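Local atomic coordinates of tRNA (guanine-N(1)-)-methyltransferase (Corynebacterium diphtheriae, PDB entry 7KFF), a protein that probably catalyses transfer of a methyl group from S-adenosyl-L-methionine to N1 of a guanine in tRNA, as a knotted dimeric enzyme of the SPOUT clan. Residues E235-T240 with L271-E276; D231-G236 with D283-D288. All coordinates share one frame; numbering follows the deposited sequence.

Interaction 1 (E235-T240 with L271-E276). With SAH (S-adenosyl-L-homocysteine), chain C.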
loop_
_atom_site.group_PDB
_atom_site.type_symbol
_atom_site.label_atom_id
_atom_site.label_comp_id
_atom_site.label_asym_id
_atom_site.label_seq_id
_atom_site.Cartn_x
_atom_site.Cartn_y
_atom_site.Cartn_z
ATOM N N GLU A 235 -0.886 11.540 13.385
ATOM C CA GLU A 235 -0.227 12.833 13.509
ATOM C C GLU A 235 -1.150 13.951 13.034
ATOM O O GLU A 235 -1.940 13.783 12.102
ATOM C CB GLU A 235 1.064 12.875 12.687
ATOM C CG GLU A 235 2.266 12.198 13.349
ATOM C CD GLU A 235 2.864 12.996 14.505
ATOM O OE1 GLU A 235 3.341 12.361 15.473
ATOM O OE2 GLU A 235 2.875 14.251 14.439
ATOM N N GLY A 236 -1.040 15.106 13.684
ATOM C CA GLY A 236 -1.765 16.289 13.278
ATOM C C GLY A 236 -1.078 17.024 12.135
ATOM O O GLY A 236 -0.057 16.589 11.571
ATOM N N PRO A 237 -1.656 18.162 11.769
ATOM C CA PRO A 237 -1.123 18.941 10.643
ATOM C C PRO A 237 0.201 19.615 10.964
ATOM O O PRO A 237 0.543 19.870 12.125
ATOM C CB PRO A 237 -2.205 19.991 10.387
ATOM C CG PRO A 237 -2.896 20.125 11.705
ATOM C CD PRO A 237 -2.888 18.759 12.318
ATOM N N SER A 238 0.943 19.906 9.892
ATOM C CA SER A 238 2.200 20.632 9.973
ATOM C C SER A 238 2.131 21.890 9.119
ATOM O O SER A 238 1.357 21.969 8.160
ATOM C CB SER A 238 3.359 19.783 9.470
ATOM O OG SER A 238 3.524 18.633 10.281
ATOM N N TYR A 239 2.980 22.859 9.459
ATOM C CA TYR A 239 2.995 24.152 8.798
ATOM C C TYR A 239 4.423 24.648 8.673
ATOM O O TYR A 239 5.267 24.348 9.519
ATOM C CB TYR A 239 2.195 25.190 9.608
ATOM C CG TYR A 239 0.766 24.797 9.862
ATOM C CD1 TYR A 239 -0.219 25.118 8.950
ATOM C CD2 TYR A 239 0.406 24.072 10.987
ATOM C CE1 TYR A 239 -1.531 24.742 9.158
ATOM C CE2 TYR A 239 -0.911 23.701 11.208
ATOM C CZ TYR A 239 -1.869 24.032 10.293
ATOM O OH TYR A 239 -3.173 23.645 10.489
ATOM N N THR A 240 4.671 25.450 7.633
ATOM C CA THR A 240 5.944 26.153 7.451
ATOM C C THR A 240 5.665 27.571 6.961
ATOM O O THR A 240 4.514 27.979 6.805
ATOM C CB THR A 240 6.902 25.340 6.557
ATOM O OG1 THR A 240 8.199 25.955 6.578
ATOM C CG2 THR A 240 6.406 25.262 5.136
ATOM N N LEU A 271 -5.166 14.216 18.694
ATOM C CA LEU A 271 -6.455 13.695 19.139
ATOM C C LEU A 271 -7.561 14.082 18.166
ATOM O O LEU A 271 -8.438 13.267 17.855
ATOM C CB LEU A 271 -6.803 14.247 20.517
ATOM C CG LEU A 271 -5.941 13.742 21.668
ATOM C CD1 LEU A 271 -6.125 14.593 22.907
ATOM C CD2 LEU A 271 -6.281 12.272 21.963
ATOM N N LYS A 272 -7.536 15.328 17.677
ATOM C CA LYS A 272 -8.587 15.812 16.788
ATOM C C LYS A 272 -8.559 15.061 15.459
ATOM O O LYS A 272 -9.603 14.614 14.969
ATOM C CB LYS A 272 -8.401 17.313 16.558
ATOM C CG LYS A 272 -9.387 17.951 15.606
ATOM C CD LYS A 272 -9.178 19.474 15.610
ATOM C CE LYS A 272 -10.126 20.204 14.674
ATOM N NZ LYS A 272 -9.537 20.351 13.324
ATOM N N ARG A 273 -7.370 14.902 14.864
ATOM C CA ARG A 273 -7.288 14.189 13.595
ATOM C C ARG A 273 -7.745 12.751 13.783
ATOM O O ARG A 273 -8.464 12.207 12.941
ATOM C CB ARG A 273 -5.868 14.239 13.030
ATOM C CG ARG A 273 -5.687 13.490 11.693
ATOM C CD ARG A 273 -6.467 14.120 10.548
ATOM N NE ARG A 273 -5.833 15.355 10.092
ATOM C CZ ARG A 273 -4.930 15.431 9.116
ATOM N NH1 ARG A 273 -4.413 16.614 8.794
ATOM N NH2 ARG A 273 -4.556 14.340 8.449
ATOM N N THR A 274 -7.350 12.121 14.895
ATOM C CA THR A 274 -7.763 10.738 15.134
ATOM C C THR A 274 -9.276 10.649 15.325
ATOM O O THR A 274 -9.928 9.751 14.778
ATOM C CB THR A 274 -7.016 10.171 16.347
ATOM O OG1 THR A 274 -5.600 10.332 16.165
ATOM C CG2 THR A 274 -7.349 8.692 16.542
ATOM N N TRP A 275 -9.850 11.576 16.089
ATOM C CA TRP A 275 -11.295 11.601 16.253
ATOM C C TRP A 275 -12.006 11.795 14.919
ATOM O O TRP A 275 -13.017 11.137 14.652
ATOM C CB TRP A 275 -11.676 12.719 17.216
ATOM C CG TRP A 275 -13.144 12.876 17.380
ATOM C CD1 TRP A 275 -13.979 12.093 18.119
ATOM C CD2 TRP A 275 -13.964 13.875 16.772
ATOM N NE1 TRP A 275 -15.269 12.553 18.021
ATOM C CE2 TRP A 275 -15.288 13.645 17.197
ATOM C CE3 TRP A 275 -13.708 14.945 15.917
ATOM C CZ2 TRP A 275 -16.348 14.446 16.792
ATOM C CZ3 TRP A 275 -14.765 15.741 15.515
ATOM C CH2 TRP A 275 -16.068 15.485 15.950
ATOM N N GLU A 276 -11.503 12.703 14.074
ATOM C CA GLU A 276 -12.162 12.976 12.798
ATOM C C GLU A 276 -12.149 11.763 11.883
ATOM O O GLU A 276 -13.141 11.473 11.195
ATOM C CB GLU A 276 -11.437 14.114 12.071
ATOM C CG GLU A 276 -11.591 15.475 12.694
ATOM C CD GLU A 276 -10.666 16.521 12.083
ATOM O OE1 GLU A 276 -9.646 16.162 11.431
ATOM O OE2 GLU A 276 -10.969 17.716 12.258
HETATM N N SAH C . 5.648 12.420 10.350
HETATM C CA SAH C . 4.665 11.856 9.447
HETATM C CB SAH C . 5.433 11.121 8.370
HETATM C CG SAH C . 5.222 11.632 6.957
HETATM S SD SAH C . 5.821 10.296 5.941
HETATM C C SAH C . 3.706 10.876 10.100
HETATM O O SAH C . 4.114 9.839 10.618
HETATM O OXT SAH C . 2.495 11.095 10.094
HETATM C "C5'" SAH C . 6.080 11.236 4.442
HETATM C "C4'" SAH C . 4.977 11.087 3.413
HETATM O "O4'" SAH C . 4.854 9.734 2.982
HETATM C "C3'" SAH C . 3.558 11.498 3.834
HETATM O "O3'" SAH C . 3.407 12.872 3.852
HETATM C "C2'" SAH C . 2.729 10.772 2.774
HETATM O "O2'" SAH C . 2.761 11.455 1.545
HETATM C "C1'" SAH C . 3.504 9.481 2.626
HETATM N N9 SAH C . 3.000 8.412 3.507
HETATM C C8 SAH C . 3.632 7.856 4.597
HETATM N N7 SAH C . 2.877 6.854 5.083
HETATM C C5 SAH C . 1.750 6.778 4.323
HETATM C C6 SAH C . 0.634 5.954 4.364
HETATM N N6 SAH C . 0.446 4.987 5.286
HETATM N N1 SAH C . -0.347 6.139 3.416
HETATM C C2 SAH C . -0.207 7.105 2.448
HETATM N N3 SAH C . 0.888 7.912 2.389
HETATM C C4 SAH C . 1.836 7.740 3.319
#

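Interaction 2 (D231-G236 with D283-D288). With SAH (S-adenosyl-L-homocysteine), chain C.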
loop_
_atom_site.group_PDB
_atom_site.type_symbol
_atom_site.label_atom_id
_atom_site.label_comp_id
_atom_site.label_asym_id
_atom_site.label_seq_id
_atom_site.Cartn_x
_atom_site.Cartn_y
_atom_site.Cartn_z
ATOM N N ASP A 231 2.054 6.482 19.211
ATOM C CA ASP A 231 1.353 6.483 20.488
ATOM C C ASP A 231 -0.111 6.086 20.334
ATOM O O ASP A 231 -0.940 6.418 21.191
ATOM C CB ASP A 231 1.441 7.874 21.112
ATOM C CG ASP A 231 0.896 8.956 20.189
ATOM O OD1 ASP A 231 0.507 8.620 19.045
ATOM O OD2 ASP A 231 0.857 10.136 20.606
ATOM N N GLY A 232 -0.448 5.397 19.252
ATOM C CA GLY A 232 -1.810 5.007 18.977
ATOM C C GLY A 232 -2.639 6.045 18.259
ATOM O O GLY A 232 -3.794 5.759 17.914
ATOM N N LEU A 233 -2.081 7.224 17.992
ATOM C CA LEU A 233 -2.816 8.326 17.400
ATOM C C LEU A 233 -2.222 8.689 16.045
ATOM O O LEU A 233 -1.049 8.422 15.758
ATOM C CB LEU A 233 -2.740 9.570 18.295
ATOM C CG LEU A 233 -3.327 9.453 19.697
ATOM C CD1 LEU A 233 -3.102 10.754 20.465
ATOM C CD2 LEU A 233 -4.793 9.094 19.652
ATOM N N LEU A 234 -3.052 9.328 15.225
ATOM C CA LEU A 234 -2.596 9.906 13.968
ATOM C C LEU A 234 -1.873 11.225 14.223
ATOM O O LEU A 234 -2.209 11.954 15.150
ATOM C CB LEU A 234 -3.790 10.186 13.057
ATOM C CG LEU A 234 -4.691 9.002 12.756
ATOM C CD1 LEU A 234 -5.848 9.465 11.849
ATOM C CD2 LEU A 234 -3.919 7.866 12.132
ATOM N N GLU A 235 -0.886 11.540 13.385
ATOM C CA GLU A 235 -0.227 12.833 13.509
ATOM C C GLU A 235 -1.150 13.951 13.034
ATOM O O GLU A 235 -1.940 13.783 12.102
ATOM C CB GLU A 235 1.064 12.875 12.687
ATOM C CG GLU A 235 2.266 12.198 13.349
ATOM C CD GLU A 235 2.864 12.996 14.505
ATOM O OE1 GLU A 235 3.341 12.361 15.473
ATOM O OE2 GLU A 235 2.875 14.251 14.439
ATOM N N GLY A 236 -1.040 15.106 13.684
ATOM C CA GLY A 236 -1.765 16.289 13.278
ATOM C C GLY A 236 -1.078 17.024 12.135
ATOM O O GLY A 236 -0.057 16.589 11.571
ATOM N N ASP A 283 -11.344 4.530 21.025
ATOM C CA ASP A 283 -12.091 3.600 21.859
ATOM C C ASP A 283 -11.182 2.556 22.484
ATOM O O ASP A 283 -11.483 2.043 23.566
ATOM C CB ASP A 283 -13.165 2.889 21.037
ATOM C CG ASP A 283 -14.229 3.835 20.527
ATOM O OD1 ASP A 283 -14.423 4.903 21.146
ATOM O OD2 ASP A 283 -14.877 3.508 19.512
ATOM N N GLY A 284 -10.079 2.221 21.818
ATOM C CA GLY A 284 -9.127 1.264 22.332
ATOM C C GLY A 284 -8.133 1.795 23.338
ATOM O O GLY A 284 -7.250 1.045 23.764
HETATM N N MSE A 285 -8.247 3.061 23.734
HETATM C CA MSE A 285 -7.305 3.677 24.659
HETATM C C MSE A 285 -8.048 4.198 25.870
HETATM O O MSE A 285 -9.214 4.554 25.754
HETATM C CB MSE A 285 -6.657 4.893 24.006
HETATM C CG MSE A 285 -6.062 4.630 22.663
HETATM SE SE MSE A 285 -5.415 6.277 21.894
HETATM C CE MSE A 285 -3.950 6.672 23.156
ATOM N N GLU A 286 -7.378 4.277 27.018
ATOM C CA GLU A 286 -7.910 5.002 28.178
ATOM C C GLU A 286 -7.280 6.382 28.142
ATOM O O GLU A 286 -6.109 6.536 28.488
ATOM C CB GLU A 286 -7.580 4.327 29.508
ATOM C CG GLU A 286 -8.350 3.080 29.785
ATOM C CD GLU A 286 -9.836 3.301 30.052
ATOM O OE1 GLU A 286 -10.318 4.452 30.081
ATOM O OE2 GLU A 286 -10.533 2.295 30.228
ATOM N N LEU A 287 -8.050 7.384 27.731
ATOM C CA LEU A 287 -7.564 8.759 27.733
ATOM C C LEU A 287 -7.663 9.339 29.138
ATOM O O LEU A 287 -8.626 9.093 29.867
ATOM C CB LEU A 287 -8.405 9.617 26.790
ATOM C CG LEU A 287 -8.374 9.176 25.323
ATOM C CD1 LEU A 287 -9.233 10.137 24.513
ATOM C CD2 LEU A 287 -6.994 9.107 24.747
ATOM N N ASP A 288 -6.659 10.130 29.508
ATOM C CA ASP A 288 -6.711 10.849 30.770
ATOM C C ASP A 288 -7.707 12.003 30.670
ATOM O O ASP A 288 -8.282 12.271 29.616
ATOM C CB ASP A 288 -5.308 11.275 31.213
ATOM C CG ASP A 288 -4.708 12.393 30.362
ATOM O OD1 ASP A 288 -5.412 13.000 29.539
ATOM O OD2 ASP A 288 -3.503 12.663 30.554
HETATM N N SAH C . 5.648 12.420 10.350
HETATM C CA SAH C . 4.665 11.856 9.447
HETATM C CB SAH C . 5.433 11.121 8.370
HETATM C CG SAH C . 5.222 11.632 6.957
HETATM S SD SAH C . 5.821 10.296 5.941
HETATM C C SAH C . 3.706 10.876 10.100
HETATM O O SAH C . 4.114 9.839 10.618
HETATM O OXT SAH C . 2.495 11.095 10.094
HETATM C "C5'" SAH C . 6.080 11.236 4.442
HETATM C "C4'" SAH C . 4.977 11.087 3.413
HETATM O "O4'" SAH C . 4.854 9.734 2.982
HETATM C "C3'" SAH C . 3.558 11.498 3.834
HETATM O "O3'" SAH C . 3.407 12.872 3.852
HETATM C "C2'" SAH C . 2.729 10.772 2.774
HETATM O "O2'" SAH C . 2.761 11.455 1.545
HETATM C "C1'" SAH C . 3.504 9.481 2.626
HETATM N N9 SAH C . 3.000 8.412 3.507
HETATM C C8 SAH C . 3.632 7.856 4.597
HETATM N N7 SAH C . 2.877 6.854 5.083
HETATM C C5 SAH C . 1.750 6.778 4.323
HETATM C C6 SAH C . 0.634 5.954 4.364
HETATM N N6 SAH C . 0.446 4.987 5.286
HETATM N N1 SAH C . -0.347 6.139 3.416
HETATM C C2 SAH C . -0.207 7.105 2.448
HETATM N N3 SAH C . 0.888 7.912 2.389
HETATM C C4 SAH C . 1.836 7.740 3.319
#

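Interaction 1 (E235-T240 with L271-E276)
The segment that leads from the cofactor site of this SPOUT-clan methyltransferase into its C-terminal helices passes the flank of helix 259-277, where Glu235 and Pro237 meet Arg273. It illustrates how one arginine can serve two chains: its aliphatic root packs against its own subunit while its charged end is spent on the other. Arg273 CG lies 3.8 Å from Glu235 O, a van der Waals contact of methylene with carbonyl oxygen, and Arg273 CB follows at 4.1 Å from the same Glu235 O. No hydrogen bond joins the two segments. With CG anti to the backbone N (chi1 179°), the side chain leaves the helix and then bends at chi2 and again at chi3, a curl that brings the guanidinium beside the proline ring. There Pro237 CB approaches NH1 of Arg273 obliquely, to 4.3 Å. The polar work is done across the dimer interface: NH2 donates to Ala144 O of the second subunit, and NH1 has a weak hydrogen bond to Gln174 OE1 of that subunit.

Glu235 CB points away from the helix, and the first two carbons of this side chain pass the carboxylate of S-adenosyl-L-homocysteine. Glu235 CG, not its carboxylate, comes closest, 3.4 Å from OXT of the ligand. The ligand itself lies between subunits, hydrogen-bonded to Ser228 N and Asp227 OD2 on this chain and to Pro141 O, Ile191 N and Tyr194 O of the second subunit. Within the helix, a salt bridge links residues four apart: Lys272 NZ reaches OE2 of Glu276 at 3.2 Å, on the syn side of the carboxylate and 32° out of its plane.

Interaction 2 (D231-G236 with D283-D288)
Asp231 OD1 accepts the backbone N-H of Leu233 at 3.1 Å, and this Asx turn sets the backbone against which Met285 rests. The bond is moderately bent (150° at the hydrogen), and the N-H comes from above the carboxylate plane, 45° out of it. Gly232, at the centre of the turn, takes left-handed backbone angles with a positive phi, a conformation that glycine adopts without strain.

Onto this tight bend comes Met285, modelled as selenomethionine, from the loop between helices 279-283 and 289-299. Its chain runs straight through chi2 and bends at chi3 (66°), so that selenium and the terminal methyl reach different partners. Met285 SE sits 3.7 Å from Leu233 CD2, where the two side chains cross obliquely, and 4.3 Å from Gly232 O. Met285 CE comes within 3.6 Å of Asp231 O. Leu233 sends only one branch of its fork, CD2, to this meeting; its side chain also packs on helix 259-277, including Arg267 and Ser270. At the far end of the 283-288 loop, Asp288 is the N-cap of helix 289-299, its OD1 accepting from Asp291 N.

The division of labour is instructive: hydrogen bonding shapes the turn from within, whereas nothing polar bonds the turn to the loop. Cohesion here probably rests on van der Waals contact of the selenomethionine side chain with one leucine branch and the backbone, which sets little directional demand.

How the interactions relate
Both contacts start from one continuous connection, residues 231-240, and overlap at Glu235 and Gly236; interaction 1 sets it against helix 259-277, interaction 2 against the loop before helix 289-299. Each is partly buried and free of hydrogen bonds across its segments, and each reaches the second subunit, interaction 1 through polar bonds of Arg273, interaction 2 through packing of Leu234. Interaction 1 combines aliphatic contact with a charged group, whereas interaction 2, which includes one exposed residue, is a largely apolar contact of Met285 with a turn. They join through helix 259-277: Thr274 OG1 lies 2.9 Å from Leu234 N, probably hydrogen-bonded, and Leu271 CD2 packs 3.8 Å from Leu233 CD1.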